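Local coordinates for protein subtilase cytotoxin subunit A (Escherichia coli, PDB 2IY9) that acts as the subtilase-family serine protease subunit of an AB5 toxin, cleaving the host endoplasmic reticulum chaperone BiP and so triggering ER stress and cell death, at residues 139-144 against 289-294; 46-51 against 281-286. All coordinates share one frame; numbering follows the deposited sequence.

Contact 1. Residues 139-144 against 289-294; sequences LAPGEE and NPRATA
Pro141 and Gly142 meet Pro290 and Arg291 where two beta turns of the subtilase domain pack against each other. The first is a type II turn, Ala140 to Glu143, in the loop between helix 125-134 and strand 147-149. The second is a type I turn, Asn289 to Ala292, joining helix 271-288 to helix 294-304. Ala140 O accepts the turn bond from Glu143 N, and the Glu143 side chain braces the turn by taking Ala140 N on OE1 at 2.8 Å. That second bond reaches the oxygen from well above the carboxylate plane.

Pro141 supplies the ring that its turn lays on the second segment. Its CB lies 3.8 Å from Arg291 CG, with the ring and the start of the arginine chain side by side and pointing the same way. Its carbonyl O touches Pro290 CB at 3.5 Å. The CB atoms of Pro141 and Pro290 are 4.0 Å apart. Gly142 follows with a positive phi of 93°, as the third residue of a type II turn does. Having no side chain, it lets the proline come close: Gly142 N is 3.6 Å from Pro290 CB. The chain then turns a corner at Glu144, whose OE2 forms a salt bridge with Arg115 NE. The next residue, Lys145, uses its NZ to bind Pro290 O and Ala292 O, a polar tie beside the apolar touch.

The second turn is closed by Ala292 N to Asn289 O, with a weak bond from Arg291 N to Asn289 OD1. CG of Arg291 stands anti to its own carbonyl carbon, which places it beside Pro141. A bend at chi3 (-77°) then turns the guanidinium so that Asn289 OD1 sits 4.1 Å above its plane, over the centre of the group.

Contact 2. Residues 46-51 against 281-286; sequences VVVSVV and VLAAMT
Val46 straddles the hydroxyl of Thr286, and the two side chains cross obliquely. Both valine methyls take part. CG1 is 3.2 Å from Thr286 OG1, and CG2 is 3.4 Å from the same oxygen. The fork is set by chi1 of 174°: CG1 stands anti to the backbone N, while CG2 stands anti to the carbonyl carbon. Val46 leaves its backbone heading for the helix, and the branches close on the oxygen.

The hydroxyl is turned back on its own helix. With chi1 at 66°, OG1 of Thr286 lies between the backbone N and the carbonyl carbon and donates back to Ala283 O, one turn earlier, at 2.6 Å. The C=O...OG1 angle is 122°, and the donor is tilted moderately from the carbonyl plane. The hydroxyl thus has a polar partner although the two methyls of Val46 that face it are apolar. Val46 CG1 also lies 3.7 Å from Ala283 O, the acceptor of that bond.

Ala283 points its methyl at the strand and meets two valines. Its CB is 3.9 Å from Val46 CG1 and 3.5 Å from Val48 CG2, tighter than usual for two carbons. The small alanine methyl lets the helix backbone come near the strand.

All four touching residues are buried. Val46 and Val48 are also bonded through their backbones to the neighbouring strand 111-116. Helix 271-288 packs on helix 323-331 through Ala284 and Met285. The strand runs on to Asp52, and the helix holds Ser272 near its start, both inferred charge-relay residues. This packing of an interior strand of the parallel sheet against the serine-bearing helix belongs to the subtilisin-like fold.

How the contacts relate
Contact 2 is core and contact 1 is partly buried, nearer the surface. Both involve helix 271-288: contact 2 uses its body, contact 1 the turn just after its end. Their segments alternate along the chain, and their centres lie about 9 Å apart. Contact 2 is a strand against a helix, mostly valine and alanine carbons around one hydroxyl. Contact 1 is turn against turn, with prolines, a glycine and the aliphatic part of an arginine. Residues 139-144 and 46-51 also join directly. Glu144 N probably bonds Val47 O at 2.8 Å, and Glu144 OE2 probably bonds Ser49 OG at 2.9 Å.

Contact 1. Residues 139-144 against 289-294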
loop_
_atom_site.group_PDB
_atom_site.type_symbol
_atom_site.label_atom_id
_atom_site.label_comp_id
_atom_site.label_asym_id
_atom_site.label_seq_id
_atom_site.Cartn_x
_atom_site.Cartn_y
_atom_site.Cartn_z
ATOM N N LEU A 139 -9.621 18.239 -2.681
ATOM C CA LEU A 139 -8.499 17.625 -1.979
ATOM C C LEU A 139 -7.226 18.457 -2.164
ATOM O O LEU A 139 -6.820 18.754 -3.292
ATOM C CB LEU A 139 -8.267 16.198 -2.492
ATOM C CG LEU A 139 -9.349 15.175 -2.148
ATOM C CD1 LEU A 139 -9.181 13.885 -2.944
ATOM C CD2 LEU A 139 -9.352 14.916 -0.636
ATOM N N ALA A 140 -6.617 18.832 -1.045
ATOM C CA ALA A 140 -5.381 19.590 -1.039
ATOM C C ALA A 140 -4.231 18.661 -1.442
ATOM O O ALA A 140 -4.385 17.432 -1.372
ATOM C CB ALA A 140 -5.148 20.190 0.355
ATOM N N PRO A 141 -3.069 19.238 -1.845
ATOM C CA PRO A 141 -1.916 18.397 -2.170
ATOM C C PRO A 141 -1.557 17.585 -0.926
ATOM O O PRO A 141 -1.549 18.128 0.178
ATOM C CB PRO A 141 -0.808 19.418 -2.467
ATOM C CG PRO A 141 -1.541 20.680 -2.844
ATOM C CD PRO A 141 -2.756 20.674 -1.967
ATOM N N GLY A 142 -1.300 16.297 -1.089
ATOM C CA GLY A 142 -0.996 15.450 0.071
ATOM C C GLY A 142 -2.204 14.740 0.672
ATOM O O GLY A 142 -2.036 13.821 1.477
ATOM N N GLU A 143 -3.410 15.180 0.305
ATOM C CA GLU A 143 -4.649 14.505 0.714
ATOM C C GLU A 143 -5.014 13.450 -0.327
ATOM O O GLU A 143 -5.383 13.785 -1.459
ATOM C CB GLU A 143 -5.801 15.508 0.914
ATOM C CG GLU A 143 -5.528 16.557 2.008
ATOM C CD GLU A 143 -6.659 17.563 2.212
ATOM O OE1 GLU A 143 -7.547 17.696 1.336
ATOM O OE2 GLU A 143 -6.665 18.229 3.273
ATOM N N GLU A 144 -4.880 12.179 0.062
ATOM C CA GLU A 144 -5.178 11.026 -0.814
ATOM C C GLU A 144 -4.309 10.986 -2.088
ATOM O O GLU A 144 -4.745 10.540 -3.165
ATOM C CB GLU A 144 -6.682 10.939 -1.119
ATOM C CG GLU A 144 -7.555 10.881 0.137
ATOM C CD GLU A 144 -8.934 10.320 -0.128
ATOM O OE1 GLU A 144 -9.906 11.094 -0.079
ATOM O OE2 GLU A 144 -9.052 9.105 -0.376
ATOM N N ASN A 289 7.109 17.206 0.566
ATOM C CA ASN A 289 6.638 17.963 -0.593
ATOM C C ASN A 289 5.417 17.295 -1.198
ATOM O O ASN A 289 5.549 16.422 -2.062
ATOM C CB ASN A 289 7.727 18.153 -1.653
ATOM C CG ASN A 289 7.244 18.988 -2.843
ATOM O OD1 ASN A 289 6.221 19.678 -2.775
ATOM N ND2 ASN A 289 7.974 18.911 -3.940
ATOM N N PRO A 290 4.224 17.687 -0.730
ATOM C CA PRO A 290 2.978 17.078 -1.200
ATOM C C PRO A 290 2.640 17.452 -2.642
ATOM O O PRO A 290 1.831 16.772 -3.280
ATOM C CB PRO A 290 1.935 17.644 -0.244
ATOM C CG PRO A 290 2.526 18.923 0.253
ATOM C CD PRO A 290 3.986 18.703 0.314
ATOM N N ARG A 291 3.255 18.519 -3.149
ATOM C CA ARG A 291 3.056 18.918 -4.539
ATOM C C ARG A 291 4.006 18.227 -5.514
ATOM O O ARG A 291 3.977 18.537 -6.705
ATOM C CB ARG A 291 3.212 20.431 -4.701
ATOM C CG ARG A 291 2.234 21.262 -3.891
ATOM C CD ARG A 291 2.475 22.749 -4.108
ATOM N NE ARG A 291 3.642 23.248 -3.372
ATOM C CZ ARG A 291 4.869 23.401 -3.881
ATOM N NH1 ARG A 291 5.130 23.094 -5.148
ATOM N NH2 ARG A 291 5.846 23.871 -3.113
ATOM N N ALA A 292 4.850 17.313 -5.028
ATOM C CA ALA A 292 5.760 16.570 -5.916
ATOM C C ALA A 292 4.965 15.676 -6.860
ATOM O O ALA A 292 3.822 15.310 -6.564
ATOM C CB ALA A 292 6.750 15.743 -5.126
ATOM N N THR A 293 5.562 15.346 -7.999
ATOM C CA THR A 293 4.889 14.503 -8.971
ATOM C C THR A 293 4.896 13.074 -8.460
ATOM O O THR A 293 5.786 12.683 -7.685
ATOM C CB THR A 293 5.555 14.560 -10.362
ATOM O OG1 THR A 293 6.882 14.028 -10.291
ATOM C CG2 THR A 293 5.595 15.995 -10.894
ATOM N N ALA A 294 3.898 12.306 -8.892
ATOM C CA ALA A 294 3.846 10.865 -8.662
ATOM C C ALA A 294 5.127 10.201 -9.163
ATOM O O ALA A 294 5.702 9.351 -8.478
ATOM C CB ALA A 294 2.647 10.269 -9.361
#

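Contact 2. Residues 46-51 against 281-286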
loop_
_atom_site.group_PDB
_atom_site.type_symbol
_atom_site.label_atom_id
_atom_site.label_comp_id
_atom_site.label_asym_id
_atom_site.label_seq_id
_atom_site.Cartn_x
_atom_site.Cartn_y
_atom_site.Cartn_z
ATOM N N VAL A 46 -0.984 14.901 5.720
ATOM C CA VAL A 46 -0.908 13.838 4.735
ATOM C C VAL A 46 -2.004 12.860 5.071
ATOM O O VAL A 46 -2.049 12.347 6.186
ATOM C CB VAL A 46 0.459 13.106 4.790
ATOM C CG1 VAL A 46 0.471 11.898 3.849
ATOM C CG2 VAL A 46 1.596 14.054 4.432
ATOM N N VAL A 47 -2.882 12.614 4.104
ATOM C CA VAL A 47 -3.976 11.666 4.250
ATOM C C VAL A 47 -3.721 10.509 3.291
ATOM O O VAL A 47 -3.626 10.702 2.077
ATOM C CB VAL A 47 -5.348 12.310 3.921
ATOM C CG1 VAL A 47 -6.470 11.300 4.097
ATOM C CG2 VAL A 47 -5.600 13.558 4.779
ATOM N N VAL A 48 -3.609 9.306 3.842
ATOM C CA VAL A 48 -3.461 8.117 3.022
ATOM C C VAL A 48 -4.841 7.513 2.782
ATOM O O VAL A 48 -5.641 7.342 3.713
ATOM C CB VAL A 48 -2.530 7.080 3.692
ATOM C CG1 VAL A 48 -2.443 5.792 2.853
ATOM C CG2 VAL A 48 -1.134 7.680 3.918
ATOM N N SER A 49 -5.126 7.209 1.521
ATOM C CA SER A 49 -6.380 6.565 1.174
ATOM C C SER A 49 -6.281 5.066 1.497
ATOM O O SER A 49 -5.318 4.404 1.114
ATOM C CB SER A 49 -6.689 6.822 -0.305
ATOM O OG SER A 49 -8.011 6.403 -0.616
ATOM N N VAL A 50 -7.251 4.543 2.240
ATOM C CA VAL A 50 -7.281 3.110 2.525
ATOM C C VAL A 50 -8.507 2.511 1.839
ATOM O O VAL A 50 -9.641 2.623 2.339
ATOM C CB VAL A 50 -7.215 2.791 4.037
ATOM C CG1 VAL A 50 -7.487 1.298 4.303
ATOM C CG2 VAL A 50 -5.858 3.167 4.586
ATOM N N VAL A 51 -8.257 1.915 0.669
ATOM C CA VAL A 51 -9.307 1.340 -0.172
ATOM C C VAL A 51 -9.375 -0.137 0.226
ATOM O O VAL A 51 -8.472 -0.943 -0.082
ATOM C CB VAL A 51 -9.018 1.548 -1.681
ATOM C CG1 VAL A 51 -10.201 1.060 -2.538
ATOM C CG2 VAL A 51 -8.729 3.034 -1.972
ATOM N N VAL A 281 5.611 4.650 4.271
ATOM C CA VAL A 281 6.882 5.273 3.887
ATOM C C VAL A 281 6.607 6.372 2.854
ATOM O O VAL A 281 7.104 7.475 2.984
ATOM C CB VAL A 281 7.906 4.239 3.356
ATOM C CG1 VAL A 281 9.190 4.941 2.852
ATOM C CG2 VAL A 281 8.229 3.194 4.449
ATOM N N LEU A 282 5.795 6.073 1.848
ATOM C CA LEU A 282 5.426 7.097 0.878
ATOM C C LEU A 282 4.705 8.279 1.541
ATOM O O LEU A 282 4.945 9.435 1.173
ATOM C CB LEU A 282 4.599 6.510 -0.263
ATOM C CG LEU A 282 5.337 5.697 -1.330
ATOM C CD1 LEU A 282 4.307 4.822 -2.093
ATOM C CD2 LEU A 282 6.108 6.582 -2.296
ATOM N N ALA A 283 3.861 7.997 2.530
ATOM C CA ALA A 283 3.188 9.066 3.294
ATOM C C ALA A 283 4.206 9.992 3.963
ATOM O O ALA A 283 4.082 11.220 3.888
ATOM C CB ALA A 283 2.234 8.482 4.329
ATOM N N ALA A 284 5.207 9.391 4.607
ATOM C CA ALA A 284 6.275 10.120 5.276
ATOM C C ALA A 284 7.040 11.012 4.298
ATOM O O ALA A 284 7.317 12.169 4.595
ATOM C CB ALA A 284 7.221 9.147 5.971
ATOM N N MET A 285 7.378 10.468 3.129
ATOM C CA MET A 285 8.016 11.247 2.072
ATOM C C MET A 285 7.151 12.432 1.629
ATOM O O MET A 285 7.643 13.567 1.514
ATOM C CB MET A 285 8.312 10.359 0.872
ATOM C CG MET A 285 9.252 9.202 1.174
ATOM S SD MET A 285 9.281 7.971 -0.129
ATOM C CE MET A 285 10.009 8.831 -1.512
ATOM N N THR A 286 5.858 12.182 1.415
ATOM C CA THR A 286 4.963 13.222 0.873
ATOM C C THR A 286 4.863 14.435 1.796
ATOM O O THR A 286 4.654 15.559 1.329
ATOM C CB THR A 286 3.538 12.705 0.606
ATOM O OG1 THR A 286 2.920 12.364 1.848
ATOM C CG2 THR A 286 3.541 11.495 -0.321
#